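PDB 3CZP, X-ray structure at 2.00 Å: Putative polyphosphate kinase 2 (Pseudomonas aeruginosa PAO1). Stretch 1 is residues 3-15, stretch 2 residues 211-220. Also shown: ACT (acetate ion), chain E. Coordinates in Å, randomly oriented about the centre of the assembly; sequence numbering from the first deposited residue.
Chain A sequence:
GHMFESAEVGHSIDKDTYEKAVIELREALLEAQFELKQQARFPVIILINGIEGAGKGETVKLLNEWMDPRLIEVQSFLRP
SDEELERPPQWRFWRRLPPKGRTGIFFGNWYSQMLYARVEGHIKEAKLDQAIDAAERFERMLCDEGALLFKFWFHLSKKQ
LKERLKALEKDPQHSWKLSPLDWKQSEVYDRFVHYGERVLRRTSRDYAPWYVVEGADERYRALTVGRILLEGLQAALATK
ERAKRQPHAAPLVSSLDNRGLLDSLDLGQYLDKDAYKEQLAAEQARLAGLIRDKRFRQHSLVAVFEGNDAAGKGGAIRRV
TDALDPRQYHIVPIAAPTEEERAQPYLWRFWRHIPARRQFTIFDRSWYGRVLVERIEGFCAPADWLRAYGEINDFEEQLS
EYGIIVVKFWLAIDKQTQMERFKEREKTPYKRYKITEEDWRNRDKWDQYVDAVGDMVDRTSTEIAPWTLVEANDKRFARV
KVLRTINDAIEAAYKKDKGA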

# COMPACT_ATOMS: atom_id res chain seq x y z
N MSE A 3 -41.18 -1.86 -5.22
CA MSE A 3 -40.40 -2.92 -4.51
C MSE A 3 -40.19 -2.52 -3.04
O MSE A 3 -40.13 -3.37 -2.15
CB MSE A 3 -39.04 -3.11 -5.16
CG MSE A 3 -37.85 -3.26 -4.19
SE MSE A 3 -36.14 -3.10 -5.16
CE MSE A 3 -35.99 -5.02 -5.77
N PHE A 4 -40.06 -1.23 -2.79
CA PHE A 4 -39.84 -0.75 -1.44
C PHE A 4 -41.10 -0.80 -0.56
O PHE A 4 -40.99 -0.58 0.64
CB PHE A 4 -39.30 0.67 -1.48
CG PHE A 4 -37.99 0.78 -2.21
CD1 PHE A 4 -36.85 0.19 -1.68
CD2 PHE A 4 -37.91 1.45 -3.43
CE1 PHE A 4 -35.67 0.29 -2.34
CE2 PHE A 4 -36.70 1.56 -4.10
CZ PHE A 4 -35.58 0.98 -3.56
N GLU A 5 -42.28 -1.10 -1.12
CA GLU A 5 -43.52 -1.06 -0.31
C GLU A 5 -43.53 -2.04 0.87
O GLU A 5 -44.25 -1.83 1.85
CB GLU A 5 -44.79 -1.22 -1.17
CG GLU A 5 -44.92 -0.10 -2.22
CD GLU A 5 -46.34 0.14 -2.73
OE1 GLU A 5 -47.28 -0.63 -2.39
OE2 GLU A 5 -46.51 1.12 -3.48
N SER A 6 -42.74 -3.11 0.78
CA SER A 6 -42.59 -4.10 1.86
C SER A 6 -42.03 -3.46 3.17
O SER A 6 -42.45 -3.79 4.29
CB SER A 6 -41.66 -5.23 1.38
OG SER A 6 -42.00 -6.47 1.98
N ALA A 7 -41.12 -2.52 2.97
CA ALA A 7 -40.39 -1.83 4.02
C ALA A 7 -41.01 -0.43 4.22
O ALA A 7 -40.32 0.54 4.61
CB ALA A 7 -38.90 -1.70 3.61
N GLU A 8 -42.30 -0.32 3.90
CA GLU A 8 -43.05 0.91 4.14
C GLU A 8 -44.26 0.64 5.02
O GLU A 8 -45.03 1.57 5.29
CB GLU A 8 -43.46 1.55 2.80
CG GLU A 8 -42.26 2.13 2.08
CD GLU A 8 -42.61 2.93 0.86
OE1 GLU A 8 -43.78 2.96 0.48
OE2 GLU A 8 -41.69 3.52 0.26
N VAL A 9 -44.39 -0.61 5.47
CA VAL A 9 -45.51 -1.08 6.32
C VAL A 9 -45.37 -0.60 7.79
O VAL A 9 -46.35 -0.58 8.55
CB VAL A 9 -45.67 -2.65 6.26
CG1 VAL A 9 -46.83 -3.13 7.22
CG2 VAL A 9 -45.90 -3.14 4.78
N GLY A 10 -44.16 -0.21 8.21
CA GLY A 10 -44.00 0.43 9.55
C GLY A 10 -43.48 -0.49 10.65
O GLY A 10 -43.97 -0.45 11.79
N HIS A 11 -42.47 -1.29 10.30
CA HIS A 11 -41.83 -2.23 11.24
C HIS A 11 -41.29 -1.52 12.49
O HIS A 11 -40.70 -0.45 12.38
CB HIS A 11 -40.69 -2.99 10.56
CG HIS A 11 -41.08 -3.75 9.34
ND1 HIS A 11 -41.17 -3.17 8.10
CD2 HIS A 11 -41.33 -5.08 9.16
CE1 HIS A 11 -41.47 -4.10 7.20
NE2 HIS A 11 -41.56 -5.26 7.82
N SER A 12 -41.53 -2.13 13.66
CA SER A 12 -41.22 -1.64 15.01
C SER A 12 -40.75 -2.81 15.85
O SER A 12 -41.28 -3.92 15.70
CB SER A 12 -42.51 -1.25 15.76
OG SER A 12 -42.86 0.10 15.58
N ILE A 13 -39.86 -2.56 16.81
CA ILE A 13 -39.58 -3.54 17.86
C ILE A 13 -39.58 -2.78 19.18
O ILE A 13 -38.96 -1.72 19.30
CB ILE A 13 -38.26 -4.29 17.65
CG1 ILE A 13 -38.34 -5.15 16.39
CG2 ILE A 13 -37.90 -5.17 18.86
CD1 ILE A 13 -37.02 -5.83 16.04
N ASP A 14 -40.29 -3.33 20.16
CA ASP A 14 -40.43 -2.69 21.48
C ASP A 14 -39.12 -2.73 22.25
O ASP A 14 -38.29 -3.60 22.05
CB ASP A 14 -41.59 -3.33 22.29
CG ASP A 14 -41.20 -4.62 22.93
OD1 ASP A 14 -41.49 -5.70 22.36
OD2 ASP A 14 -40.55 -4.56 23.99
N LYS A 15 -38.96 -1.76 23.14
CA LYS A 15 -37.72 -1.60 23.91
C LYS A 15 -37.26 -2.88 24.66
O LYS A 15 -36.11 -3.21 24.66
CB LYS A 15 -37.86 -0.41 24.86
CG LYS A 15 -36.64 -0.21 25.74
CD LYS A 15 -36.83 0.95 26.75
CE LYS A 15 -36.06 0.68 28.10
NZ LYS A 15 -36.84 -0.15 29.15
N TYR A 211 -30.60 -6.21 1.00
CA TYR A 211 -31.55 -6.30 2.12
C TYR A 211 -32.12 -4.89 2.32
O TYR A 211 -31.39 -3.98 2.64
CB TYR A 211 -30.83 -6.80 3.37
CG TYR A 211 -30.23 -8.20 3.25
CD1 TYR A 211 -31.02 -9.30 3.37
CD2 TYR A 211 -28.88 -8.39 3.00
CE1 TYR A 211 -30.50 -10.58 3.26
CE2 TYR A 211 -28.34 -9.64 2.90
CZ TYR A 211 -29.18 -10.74 3.03
OH TYR A 211 -28.67 -12.04 2.96
N VAL A 212 -33.43 -4.74 2.09
CA VAL A 212 -34.12 -3.48 2.27
C VAL A 212 -34.67 -3.44 3.69
O VAL A 212 -35.50 -4.26 4.09
CB VAL A 212 -35.25 -3.26 1.23
CG1 VAL A 212 -35.96 -1.91 1.49
CG2 VAL A 212 -34.69 -3.36 -0.21
N VAL A 213 -34.14 -2.53 4.49
CA VAL A 213 -34.49 -2.48 5.92
C VAL A 213 -35.19 -1.17 6.18
O VAL A 213 -34.60 -0.11 5.95
CB VAL A 213 -33.21 -2.54 6.79
CG1 VAL A 213 -33.60 -2.56 8.33
CG2 VAL A 213 -32.36 -3.79 6.41
N GLU A 214 -36.44 -1.23 6.64
CA GLU A 214 -37.16 -0.02 7.01
C GLU A 214 -36.48 0.71 8.18
O GLU A 214 -36.23 0.13 9.25
CB GLU A 214 -38.63 -0.34 7.36
CG GLU A 214 -39.44 0.94 7.54
CD GLU A 214 -40.95 0.71 7.70
OE1 GLU A 214 -41.39 -0.46 7.59
OE2 GLU A 214 -41.67 1.72 7.93
N GLY A 215 -36.19 1.99 7.99
CA GLY A 215 -35.36 2.72 8.93
C GLY A 215 -36.07 3.63 9.91
O GLY A 215 -35.42 4.39 10.65
N ALA A 216 -37.39 3.57 9.95
CA ALA A 216 -38.17 4.51 10.72
C ALA A 216 -38.00 4.16 12.20
O ALA A 216 -37.89 5.06 13.01
CB ALA A 216 -39.63 4.48 10.28
N ASP A 217 -37.92 2.87 12.52
CA ASP A 217 -37.68 2.43 13.88
C ASP A 217 -36.21 2.04 14.16
O ASP A 217 -35.69 1.07 13.61
CB ASP A 217 -38.66 1.31 14.27
CG ASP A 217 -38.60 0.99 15.75
OD1 ASP A 217 -38.93 1.86 16.58
OD2 ASP A 217 -38.26 -0.16 16.10
N GLU A 218 -35.56 2.80 15.05
CA GLU A 218 -34.15 2.60 15.41
C GLU A 218 -33.92 1.16 15.88
O GLU A 218 -32.97 0.48 15.46
CB GLU A 218 -33.76 3.49 16.57
CG GLU A 218 -33.47 4.92 16.31
CD GLU A 218 -33.07 5.63 17.63
OE1 GLU A 218 -33.73 5.44 18.69
OE2 GLU A 218 -32.04 6.35 17.64
N ARG A 219 -34.79 0.70 16.78
CA ARG A 219 -34.69 -0.67 17.32
C ARG A 219 -34.85 -1.74 16.25
O ARG A 219 -34.03 -2.62 16.11
CB ARG A 219 -35.73 -0.88 18.41
CG ARG A 219 -35.43 -0.05 19.62
CD ARG A 219 -36.31 -0.31 20.73
NE ARG A 219 -36.12 0.77 21.67
CZ ARG A 219 -36.95 1.79 21.86
NH1 ARG A 219 -36.62 2.71 22.77
NH2 ARG A 219 -38.10 1.90 21.20
N TYR A 220 -35.90 -1.66 15.46
CA TYR A 220 -36.07 -2.61 14.37
C TYR A 220 -34.90 -2.62 13.35
O TYR A 220 -34.47 -3.68 12.91
CB TYR A 220 -37.34 -2.30 13.61
CG TYR A 220 -37.49 -3.10 12.35
CD1 TYR A 220 -37.97 -4.39 12.38
CD2 TYR A 220 -37.11 -2.56 11.13
CE1 TYR A 220 -38.09 -5.13 11.24
CE2 TYR A 220 -37.22 -3.30 9.97
CZ TYR A 220 -37.76 -4.58 10.03
OH TYR A 220 -37.83 -5.32 8.87
C ACT E . -25.11 -13.32 1.98
O ACT E . -25.84 -13.08 2.97
OXT ACT E . -24.50 -12.32 1.56
CH3 ACT E . -25.00 -14.69 1.34
O HOH W 1 -38.43 0.70 10.82
O HOH W 2 -39.64 0.73 19.13

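Residues 3-15 of this putative polyphosphate kinase 2 lie along the end of a strand (211-214), the turn after it and the start of a helix, nearly 200 residues further along the chain. The strongest polar focus is the carboxylate of buried Glu214, whose CA-to-CB bond points toward the first stretch and whose extended side chain (chi1 and chi2 both t) brings the carboxylate to it. Glu214 OE1 accepts three hydrogen bonds: from Gly10 N (2.8 Å), His11 N (3.0 Å) and His11 ND1 (2.8 Å). One negatively charged oxygen thus gathers two successive amides and an imidazole, with His11 ND1 as a donor; OE2 is satisfied elsewhere in the structure. Gly10, at phi 101° and psi 44°, adopts a backbone in which a CB would jam against the preceding carbonyl O.

A second carboxylate serves both stretches. Asp217 OD2 caps its own helix by accepting from Tyr220 N (2.9 Å) and also accepts from Ile13 N (3.0 Å), so the helix start is tied directly to the neighbouring loop. Two waters extend this network. Water 1 donates to His11 O (3.0 Å) and, weakly, to Glu214 O (2.8 Å), while accepting from Asp217 N (2.8 Å); water 2 donates to Ile13 O (2.5 Å) and Asp217 OD1 (2.9 Å) and accepts from Arg219 NH2 (2.8 Å).

Packing fills the space around these bonds. His11 CB sits 3.3 Å from the centroid of the Tyr220 ring, almost on its normal, a CH-pi contact; the two rings are nearly parallel (20°) but slid apart. Ile13 CD1 adds an apolar contact with Tyr220 CD1 (4.0 Å), and Lys15 CA lies over one face of the Arg219 guanidinium, 3.6 Å from Arg219 NE. At the strand, Val212 CG1 meets Ala7 CB (3.6 Å) and the edge of the Phe4 ring at CD1 (3.9 Å).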